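PDB 6LBK: Poly(A) RNA polymerase GLD2 from Rattus norvegicus, which probably adds successive adenosine monophosphate units from ATP to the 3' ends of selected cytoplasmic mRNAs, and single nucleotides to certain microRNAs. Local coordinates for residues T181-L189 and V328-N336; L231-T239 and I305-I313. The protein carries 1 engineered substitution. All blocks are in the same frame, centred on the assembly; numbering follows the deposited sequence.

Contact 1: T181-L189 and V328-N336; sequences TVGIRNTFL and VEEPFDGTN
V182 and F332 mark the closest backbone approach, 7.1 Å between CA atoms, where the first turns of helix 182-194 face the bend of the loop that follows strand 328-329. The helix follows the last strand (172-178) of the five-stranded sheet of the nucleotidyltransferase palm; the loop, with its run E329-F332, probably corresponds to the nucleotide recognition motif of Cid1-like poly(A) polymerases. F332 buries the most surface here. Its ring takes R185 CB over one face, 3.8 Å from the centroid, and the backbone of N186 at its edge, with F332 CE2 3.3 Å from N186 CA. From R185 CB the chain runs on, extended, until its guanidinium bonds to V260 O. V182 CG2 packs on F332 CB, while L189 CD2 reaches both P331 CG and F332 CE2. E330, bent at chi2 (-74°), does two jobs. Its OE1 accepts hydrogen bonds from the backbone N of F332 and of D333, which ties down the turn, and its OE2 is shared by Y227 OH and the amide of N186. That amide, turned 49° from the carboxylate plane, sends N186 ND2 to E330 OE2 over 2.8 Å, nearly along the C-O axis.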
# COMPACT_ATOMS: atom_id res chain seq x y z
N THR A 181 -13.85 -4.19 5.35
CA THR A 181 -13.85 -2.83 5.86
C THR A 181 -12.50 -2.40 6.43
O THR A 181 -12.23 -1.20 6.46
CB THR A 181 -14.94 -2.71 6.92
OG1 THR A 181 -14.75 -3.71 7.93
CG2 THR A 181 -16.29 -2.92 6.28
N VAL A 182 -11.64 -3.34 6.84
CA VAL A 182 -10.35 -2.92 7.38
C VAL A 182 -9.56 -2.09 6.36
O VAL A 182 -8.85 -1.14 6.72
CB VAL A 182 -9.55 -4.14 7.87
CG1 VAL A 182 -9.20 -5.07 6.73
CG2 VAL A 182 -8.27 -3.70 8.57
N GLY A 183 -9.74 -2.39 5.07
CA GLY A 183 -9.07 -1.61 4.04
C GLY A 183 -9.50 -0.15 4.01
O GLY A 183 -8.71 0.72 3.64
N ILE A 184 -10.76 0.14 4.39
CA ILE A 184 -11.15 1.54 4.58
C ILE A 184 -10.36 2.16 5.73
O ILE A 184 -9.72 3.21 5.56
CB ILE A 184 -12.67 1.67 4.79
CG1 ILE A 184 -13.48 1.24 3.55
CG2 ILE A 184 -13.02 3.10 5.19
CD1 ILE A 184 -14.93 1.03 3.82
N ARG A 185 -10.29 1.47 6.88
CA ARG A 185 -9.60 2.04 8.03
C ARG A 185 -8.13 2.32 7.73
O ARG A 185 -7.65 3.46 7.87
CB ARG A 185 -9.73 1.12 9.25
CG ARG A 185 -11.17 0.88 9.64
CD ARG A 185 -11.35 0.56 11.10
NE ARG A 185 -12.79 0.52 11.37
CZ ARG A 185 -13.51 1.58 11.69
NH1 ARG A 185 -12.94 2.77 11.81
NH2 ARG A 185 -14.81 1.46 11.89
N ASN A 186 -7.41 1.32 7.23
CA ASN A 186 -5.99 1.57 7.06
C ASN A 186 -5.72 2.54 5.93
O ASN A 186 -4.70 3.24 5.98
CB ASN A 186 -5.21 0.26 6.89
CG ASN A 186 -5.69 -0.57 5.73
OD1 ASN A 186 -6.01 -0.05 4.66
ND2 ASN A 186 -5.72 -1.89 5.92
N THR A 187 -6.67 2.69 4.98
CA THR A 187 -6.49 3.71 3.94
C THR A 187 -6.18 5.05 4.57
O THR A 187 -5.28 5.77 4.12
CB THR A 187 -7.71 3.82 3.01
OG1 THR A 187 -7.75 2.70 2.12
CG2 THR A 187 -7.60 5.08 2.17
N PHE A 188 -6.92 5.40 5.63
CA PHE A 188 -6.77 6.72 6.21
C PHE A 188 -5.74 6.74 7.32
O PHE A 188 -5.22 7.82 7.64
CB PHE A 188 -8.15 7.23 6.66
CG PHE A 188 -9.07 7.39 5.51
CD1 PHE A 188 -8.87 8.42 4.59
CD2 PHE A 188 -10.06 6.46 5.26
CE1 PHE A 188 -9.66 8.55 3.48
CE2 PHE A 188 -10.88 6.59 4.14
CZ PHE A 188 -10.67 7.63 3.25
N LEU A 189 -5.38 5.57 7.88
CA LEU A 189 -4.16 5.51 8.67
C LEU A 189 -2.97 5.86 7.80
O LEU A 189 -2.28 6.86 8.05
CB LEU A 189 -4.00 4.11 9.26
CG LEU A 189 -2.71 3.78 9.98
CD1 LEU A 189 -2.64 4.65 11.20
CD2 LEU A 189 -2.81 2.34 10.33
N VAL A 328 4.72 -9.25 8.90
CA VAL A 328 4.33 -7.84 9.05
C VAL A 328 2.93 -7.78 9.67
O VAL A 328 1.98 -8.37 9.14
CB VAL A 328 4.37 -7.12 7.69
CG1 VAL A 328 4.15 -5.63 7.88
CG2 VAL A 328 5.66 -7.42 6.98
N GLU A 329 2.80 -7.13 10.84
CA GLU A 329 1.54 -7.09 11.56
C GLU A 329 0.60 -6.06 10.93
O GLU A 329 0.94 -4.88 10.82
CB GLU A 329 1.76 -6.76 13.03
CG GLU A 329 0.49 -6.78 13.89
CD GLU A 329 0.67 -6.16 15.30
OE1 GLU A 329 0.24 -6.79 16.30
OE2 GLU A 329 1.23 -5.05 15.41
N GLU A 330 -0.58 -6.50 10.49
CA GLU A 330 -1.59 -5.53 10.10
C GLU A 330 -1.88 -4.65 11.33
O GLU A 330 -1.93 -5.17 12.45
CB GLU A 330 -2.86 -6.25 9.60
CG GLU A 330 -3.62 -5.60 8.44
CD GLU A 330 -4.43 -4.33 8.81
OE1 GLU A 330 -4.91 -4.23 9.95
OE2 GLU A 330 -4.58 -3.44 7.93
N PRO A 331 -1.96 -3.33 11.17
CA PRO A 331 -2.12 -2.46 12.36
C PRO A 331 -3.51 -2.49 13.00
O PRO A 331 -3.62 -2.22 14.20
CB PRO A 331 -1.77 -1.06 11.85
CG PRO A 331 -1.88 -1.13 10.40
CD PRO A 331 -1.68 -2.55 9.96
N PHE A 332 -4.58 -2.85 12.27
CA PHE A 332 -5.91 -2.87 12.87
C PHE A 332 -6.33 -4.27 13.31
O PHE A 332 -6.82 -4.43 14.43
CB PHE A 332 -6.96 -2.26 11.91
CG PHE A 332 -6.83 -0.75 11.72
CD1 PHE A 332 -7.20 0.14 12.73
CD2 PHE A 332 -6.35 -0.22 10.53
CE1 PHE A 332 -7.09 1.51 12.56
CE2 PHE A 332 -6.23 1.15 10.37
CZ PHE A 332 -6.60 2.01 11.38
N ASP A 333 -6.14 -5.30 12.49
CA ASP A 333 -6.29 -6.68 12.94
C ASP A 333 -4.93 -7.37 13.03
O ASP A 333 -3.90 -6.85 12.59
CB ASP A 333 -7.21 -7.46 12.01
CG ASP A 333 -6.74 -7.46 10.59
OD1 ASP A 333 -5.70 -6.85 10.33
OD2 ASP A 333 -7.41 -8.04 9.70
N GLY A 334 -4.92 -8.55 13.64
CA GLY A 334 -3.65 -9.22 13.86
C GLY A 334 -3.35 -10.33 12.87
O GLY A 334 -3.66 -11.49 13.13
N THR A 335 -2.75 -9.98 11.73
CA THR A 335 -2.52 -10.95 10.66
C THR A 335 -1.29 -10.55 9.86
O THR A 335 -0.87 -9.39 9.85
CB THR A 335 -3.76 -11.09 9.74
OG1 THR A 335 -4.18 -9.81 9.27
CG2 THR A 335 -4.94 -11.77 10.44
N ASN A 336 -0.70 -11.53 9.18
CA ASN A 336 0.54 -11.37 8.42
C ASN A 336 0.23 -10.87 7.02
O ASN A 336 -0.37 -11.60 6.22
CB ASN A 336 1.30 -12.69 8.36
CG ASN A 336 2.64 -12.55 7.65
OD1 ASN A 336 3.14 -11.44 7.44
ND2 ASN A 336 3.24 -13.67 7.29

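Contact 2: L231-T239 and I305-I313; sequences LMVLHYLQT and ISVREAKAI
The beta-hairpin of strands 303-306 and 311-314, in the PAP-associated region, packs across the C-terminal half of helix 226-239, with H235 and Q238 as the main points of contact. The axes of helix 231-239 and strand 311-313 pass 8.8 Å apart, their directions differing by 108°. H235 holds its CG anti to the backbone N (chi1 170°), which swings the imidazole against the hairpin. I305 CG1 sits over one face, 3.9 Å from the ring centroid, and T239 OG1 lies above the other, offset toward the rim, while bonding back to H235 O. The edge of the ring meets the opposite strand, with H235 CE1 3.5 Å from A312 N. H235 NE2, for its part, is bonded to Y293 OH of helix 283-297. Between the strands the hairpin carries a G1 beta bulge: A310, in a left-handed backbone conformation, and K311 both face S306, whose OG also accepts a hydrogen bond from E309 N in an ST motif and is bonded to E329 OE2 as well. Q238 reaches into this bend with its chain extended beyond CG. Q238 NE2 donates to V307 O over 3.2 Å, arriving on a lone pair in the carbonyl plane, and also bonds to P246 O; A310 CB rests 3.6 Å from the same nitrogen. A leucine in place of Q238 would probably leave the carbonyls of V307 and P246 without their shared amide donor and weaken the hold of the helix on the bend. Toward the start of the segment the contact turns apolar: M232 CG meets I305 CD1, crossing at about a right angle. V307 CG2 settles among L231 CD2, L234 CB and the backbone of the helix, coming to 3.3 Å from L231 O.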
# COMPACT_ATOMS: atom_id res chain seq x y z
N LEU A 231 4.20 -0.76 4.72
CA LEU A 231 4.38 -0.93 6.15
C LEU A 231 5.85 -1.07 6.50
O LEU A 231 6.26 -0.67 7.58
CB LEU A 231 3.58 -2.15 6.65
CG LEU A 231 2.03 -2.12 6.63
CD1 LEU A 231 1.42 -3.41 7.21
CD2 LEU A 231 1.45 -0.92 7.33
N MET A 232 6.66 -1.60 5.57
CA MET A 232 8.08 -1.78 5.85
C MET A 232 8.83 -0.45 5.76
O MET A 232 9.70 -0.16 6.60
CB MET A 232 8.66 -2.79 4.88
CG MET A 232 8.33 -4.24 5.22
SD MET A 232 8.64 -5.33 3.79
CE MET A 232 10.39 -5.16 3.52
N VAL A 233 8.52 0.35 4.73
CA VAL A 233 9.03 1.72 4.66
C VAL A 233 8.65 2.49 5.91
O VAL A 233 9.50 3.13 6.53
CB VAL A 233 8.50 2.43 3.39
CG1 VAL A 233 9.04 3.83 3.31
CG2 VAL A 233 8.87 1.68 2.15
N LEU A 234 7.35 2.48 6.28
CA LEU A 234 6.92 3.21 7.48
C LEU A 234 7.62 2.69 8.73
O LEU A 234 8.00 3.48 9.60
CB LEU A 234 5.39 3.16 7.65
CG LEU A 234 4.41 3.72 6.61
CD1 LEU A 234 3.01 3.67 7.15
CD2 LEU A 234 4.72 5.17 6.21
N HIS A 235 7.82 1.38 8.85
CA HIS A 235 8.59 0.84 9.96
C HIS A 235 10.04 1.36 9.95
O HIS A 235 10.57 1.75 11.00
CB HIS A 235 8.56 -0.68 9.91
CG HIS A 235 9.50 -1.34 10.85
ND1 HIS A 235 9.24 -1.46 12.20
CD2 HIS A 235 10.74 -1.85 10.66
CE1 HIS A 235 10.26 -2.04 12.79
NE2 HIS A 235 11.19 -2.29 11.88
N TYR A 236 10.69 1.34 8.78
CA TYR A 236 12.06 1.86 8.69
C TYR A 236 12.12 3.30 9.16
O TYR A 236 13.02 3.69 9.92
CB TYR A 236 12.64 1.74 7.26
CG TYR A 236 14.01 2.45 7.11
CD1 TYR A 236 15.15 2.01 7.82
CD2 TYR A 236 14.16 3.56 6.28
CE1 TYR A 236 16.41 2.69 7.70
CE2 TYR A 236 15.41 4.23 6.16
CZ TYR A 236 16.51 3.80 6.88
OH TYR A 236 17.67 4.47 6.74
N LEU A 237 11.16 4.12 8.72
CA LEU A 237 11.09 5.50 9.16
C LEU A 237 10.75 5.61 10.64
O LEU A 237 11.11 6.61 11.27
CB LEU A 237 10.05 6.26 8.33
CG LEU A 237 10.27 6.44 6.82
CD1 LEU A 237 9.06 7.16 6.17
CD2 LEU A 237 11.60 7.17 6.53
N GLN A 238 10.10 4.60 11.22
CA GLN A 238 9.65 4.69 12.61
C GLN A 238 10.74 4.34 13.61
O GLN A 238 10.68 4.79 14.76
CB GLN A 238 8.45 3.77 12.83
CG GLN A 238 7.11 4.39 12.49
CD GLN A 238 5.98 3.39 12.63
OE1 GLN A 238 6.18 2.19 12.41
NE2 GLN A 238 4.80 3.87 13.02
N THR A 239 11.73 3.57 13.20
CA THR A 239 12.74 3.03 14.10
C THR A 239 14.13 3.63 13.91
O THR A 239 15.08 3.20 14.58
CB THR A 239 12.76 1.51 13.92
OG1 THR A 239 12.72 1.23 12.52
CG2 THR A 239 11.56 0.88 14.59
N ILE A 305 7.16 -6.92 12.12
CA ILE A 305 7.12 -5.47 11.97
C ILE A 305 5.76 -4.94 12.38
O ILE A 305 4.73 -5.30 11.78
CB ILE A 305 7.45 -5.09 10.52
CG1 ILE A 305 8.97 -5.18 10.29
CG2 ILE A 305 6.82 -3.73 10.14
CD1 ILE A 305 9.32 -5.56 8.87
N SER A 306 5.73 -4.08 13.41
CA SER A 306 4.48 -3.55 13.94
C SER A 306 4.51 -2.02 13.78
O SER A 306 5.14 -1.32 14.58
CB SER A 306 4.29 -3.94 15.38
OG SER A 306 3.20 -3.22 15.93
N VAL A 307 3.87 -1.53 12.70
CA VAL A 307 3.65 -0.10 12.57
C VAL A 307 2.72 0.41 13.68
O VAL A 307 2.83 1.57 14.10
CB VAL A 307 3.10 0.24 11.16
CG1 VAL A 307 2.55 1.67 11.12
CG2 VAL A 307 4.20 0.07 10.07
N ARG A 308 1.79 -0.43 14.15
CA ARG A 308 0.94 0.01 15.25
C ARG A 308 1.77 0.33 16.48
O ARG A 308 1.47 1.28 17.21
CB ARG A 308 -0.12 -1.06 15.58
CG ARG A 308 -1.04 -0.68 16.76
CD ARG A 308 -2.04 -1.79 17.12
NE ARG A 308 -1.76 -2.32 18.45
CZ ARG A 308 -2.12 -1.74 19.60
NH1 ARG A 308 -1.81 -2.30 20.76
NH2 ARG A 308 -2.80 -0.60 19.59
N GLU A 309 2.82 -0.44 16.73
CA GLU A 309 3.65 -0.19 17.90
C GLU A 309 4.84 0.72 17.59
O GLU A 309 5.48 1.19 18.53
CB GLU A 309 4.16 -1.51 18.46
CG GLU A 309 3.09 -2.33 19.10
CD GLU A 309 3.56 -3.71 19.44
OE1 GLU A 309 4.42 -3.86 20.33
OE2 GLU A 309 3.10 -4.66 18.77
N ALA A 310 5.07 1.02 16.30
CA ALA A 310 6.27 1.72 15.83
C ALA A 310 7.54 0.98 16.28
O ALA A 310 8.56 1.59 16.63
CB ALA A 310 6.28 3.18 16.27
N LYS A 311 7.46 -0.35 16.27
CA LYS A 311 8.52 -1.17 16.83
C LYS A 311 8.67 -2.45 16.01
O LYS A 311 7.76 -2.86 15.27
CB LYS A 311 8.24 -1.52 18.30
CG LYS A 311 8.36 -0.34 19.26
CD LYS A 311 8.05 -0.73 20.70
CE LYS A 311 8.36 0.43 21.63
NZ LYS A 311 8.03 0.14 23.04
N ALA A 312 9.83 -3.06 16.16
CA ALA A 312 10.02 -4.46 15.84
C ALA A 312 9.73 -5.28 17.09
O ALA A 312 10.23 -4.97 18.17
CB ALA A 312 11.44 -4.71 15.33
N ILE A 313 8.90 -6.31 16.94
CA ILE A 313 8.46 -7.12 18.07
C ILE A 313 8.95 -8.54 17.80
O ILE A 313 9.17 -8.88 16.64
CB ILE A 313 6.92 -7.03 18.20
CG1 ILE A 313 6.48 -5.58 18.39
CG2 ILE A 313 6.35 -7.94 19.30
CD1 ILE A 313 7.22 -4.85 19.49

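In the fold
The centres of the two contacts lie about 13 Å apart, joined by the small three-stranded sheet in which strand 303-306 runs between 311-314 and 328-329. Along the chain the order is 181-189, 231-239, 305-313, 328-336, so both pieces of contact 2 fall between those of contact 1. The two meet directly: E329 N bonds to I305 O and E329 OE2 to S306 OG, while V328 packs on L231. Helix 226-239 also serves both, since Y227 touches N186 and P331. Contact 2 thus seats the hairpin on the helical domain, and contact 1 sets the following loop against helix 182-194, directly after the palm sheet, with the side chain of N186 about 9 Å from that of D111, a probable catalytic magnesium ligand.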